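Local coordinates for motility-associated killing factor MakB (Vibrio cholerae serotype O1, PDB 6W1W), which is a component of a three-component cytotoxin structurally similar to alpha-pore-forming toxins, and probably helps to form pores in target-cell membranes, at residues A[224-230]-A[351-355]. Numbering follows the deposited sequence.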
loop_
_atom_site.group_PDB
_atom_site.type_symbol
_atom_site.label_atom_id
_atom_site.label_comp_id
_atom_site.label_asym_id
_atom_site.label_seq_id
_atom_site.Cartn_x
_atom_site.Cartn_y
_atom_site.Cartn_z
ATOM N N SER A 224 19.886 7.103 3.325
ATOM C CA SER A 224 19.545 5.833 3.947
ATOM C C SER A 224 18.482 6.037 5.020
ATOM O O SER A 224 18.312 7.132 5.561
ATOM C CB SER A 224 20.783 5.173 4.562
ATOM O OG SER A 224 21.082 5.712 5.836
ATOM N N ALA A 225 17.760 4.955 5.324
ATOM C CA ALA A 225 16.730 5.032 6.351
ATOM C C ALA A 225 17.333 5.239 7.734
ATOM O O ALA A 225 16.758 5.963 8.555
ATOM C CB ALA A 225 15.868 3.774 6.324
ATOM N N TYR A 226 18.488 4.623 8.008
ATOM C CA TYR A 226 19.167 4.866 9.279
ATOM C C TYR A 226 19.520 6.340 9.440
ATOM O O TYR A 226 19.362 6.910 10.528
ATOM C CB TYR A 226 20.428 4.009 9.383
ATOM C CG TYR A 226 21.193 4.197 10.673
ATOM C CD1 TYR A 226 20.761 3.609 11.850
ATOM C CD2 TYR A 226 22.351 4.957 10.713
ATOM C CE1 TYR A 226 21.463 3.779 13.035
ATOM C CE2 TYR A 226 23.060 5.133 11.895
ATOM C CZ TYR A 226 22.613 4.541 13.051
ATOM O OH TYR A 226 23.313 4.710 14.224
ATOM N N SER A 227 19.982 6.977 8.357
ATOM C CA SER A 227 20.420 8.369 8.435
ATOM C C SER A 227 19.285 9.289 8.865
ATOM O O SER A 227 19.479 10.179 9.700
ATOM C CB SER A 227 20.989 8.822 7.088
ATOM O OG SER A 227 22.313 8.356 6.893
ATOM N N THR A 228 18.093 9.094 8.308
ATOM C CA THR A 228 17.005 10.017 8.594
ATOM C C THR A 228 16.400 9.769 9.971
ATOM O O THR A 228 15.861 10.699 10.579
ATOM C CB THR A 228 15.942 9.922 7.493
ATOM O OG1 THR A 228 15.008 11.005 7.612
ATOM C CG2 THR A 228 15.198 8.587 7.550
ATOM N N ILE A 229 16.503 8.542 10.487
ATOM C CA ILE A 229 15.871 8.211 11.763
ATOM C C ILE A 229 16.757 8.625 12.931
ATOM O O ILE A 229 16.297 9.281 13.872
ATOM C CB ILE A 229 15.528 6.708 11.830
ATOM C CG1 ILE A 229 14.488 6.335 10.775
ATOM C CG2 ILE A 229 15.043 6.331 13.235
ATOM C CD1 ILE A 229 14.200 4.831 10.693
ATOM N N SER A 230 18.035 8.232 12.899
ATOM C CA SER A 230 18.942 8.569 13.992
ATOM C C SER A 230 19.122 10.077 14.133
ATOM O O SER A 230 19.297 10.578 15.247
ATOM C CB SER A 230 20.292 7.878 13.789
ATOM O OG SER A 230 20.740 8.009 12.455
ATOM N N THR A 351 18.169 2.568 21.752
ATOM C CA THR A 351 19.193 2.370 20.738
ATOM C C THR A 351 18.561 2.263 19.353
ATOM O O THR A 351 17.419 1.823 19.205
ATOM C CB THR A 351 20.013 1.112 21.039
ATOM O OG1 THR A 351 19.132 -0.004 21.198
ATOM C CG2 THR A 351 20.790 1.291 22.322
ATOM N N ILE A 352 19.319 2.677 18.337
ATOM C CA ILE A 352 18.883 2.651 16.938
ATOM C C ILE A 352 20.039 2.070 16.132
ATOM O O ILE A 352 21.010 2.773 15.829
ATOM C CB ILE A 352 18.487 4.036 16.412
ATOM C CG1 ILE A 352 17.287 4.582 17.186
ATOM C CG2 ILE A 352 18.192 3.989 14.917
ATOM C CD1 ILE A 352 16.853 5.949 16.730
ATOM N N GLN A 353 19.957 0.786 15.800
ATOM C CA GLN A 353 20.989 0.112 15.032
ATOM C C GLN A 353 20.588 0.038 13.563
ATOM O O GLN A 353 19.518 0.493 13.153
ATOM C CB GLN A 353 21.258 -1.291 15.578
ATOM C CG GLN A 353 22.029 -1.333 16.880
ATOM C CD GLN A 353 21.129 -1.534 18.081
ATOM O OE1 GLN A 353 19.901 -1.580 17.956
ATOM N NE2 GLN A 353 21.735 -1.660 19.258
ATOM N N GLU A 354 21.469 -0.553 12.763
ATOM C CA GLU A 354 21.202 -0.836 11.360
ATOM C C GLU A 354 21.694 -2.245 11.071
ATOM O O GLU A 354 22.878 -2.543 11.260
ATOM C CB GLU A 354 21.879 0.184 10.440
ATOM C CG GLU A 354 21.989 -0.285 8.996
ATOM C CD GLU A 354 22.586 0.758 8.071
ATOM O OE1 GLU A 354 21.890 1.746 7.753
ATOM O OE2 GLU A 354 23.753 0.587 7.659
ATOM N N GLN A 355 20.786 -3.115 10.645
ATOM C CA GLN A 355 21.144 -4.490 10.321
ATOM C C GLN A 355 21.359 -4.651 8.820
ATOM O O GLN A 355 22.290 -4.077 8.251
ATOM C CB GLN A 355 20.066 -5.467 10.811
ATOM C CG GLN A 355 20.328 -6.061 12.195
ATOM C CD GLN A 355 20.102 -5.068 13.322
ATOM O OE1 GLN A 355 19.291 -4.150 13.204
ATOM N NE2 GLN A 355 20.820 -5.252 14.426
#
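This is an alpha/beta packing contact in a largely helical protein that resembles alpha-pore-forming toxins. The short helix 225-230 packs on one face of a four-stranded mixed sheet, against its outermost strand 351-354, close to the C-terminus. The axes run nearly antiparallel, at 169°, and approach to 9.2 Å. Strand 338-346 lies next to 351-354 in the sheet, and Q353 makes a backbone hydrogen bond to L344. A short loop links strand 209-220 to the helix, which touches both outermost strands, 209-220 and 351-354.

Y226 is the main helix residue in the contact. Its chi1 is t, which carries the ring to the strand, with one edge toward its backbone. The carbonyl O of I352 lies at the ring edge, 3.0 Å from Y226 CE1. Y226 OH also gives a weak hydrogen bond to I352 O, at 3.4 Å. Ring atom CE1 of Y226 meets CG2 of I352 at 3.8 Å.

I352 and E354 both point their CA-to-CB bonds toward the helix, while Q353 between them points away. I352 is in the m,t rotamer. Its CD1 packs on CG2 of I229 at 4.0 Å and lies 4.3 Å from CA of S230. I229 is buried and continues this apolar patch to L218 and V197 of the sheet. E354 has chi1 and chi2 both t. This extended form brings its OE1 to 3.1 Å from CB of Y226.

Two serines, both with chi1 p, bond to helix backbone atoms. S224 is the N-cap, and its OG accepts from S227 N at 3.0 Å. S230 OG donates to Y226 O at 2.6 Å.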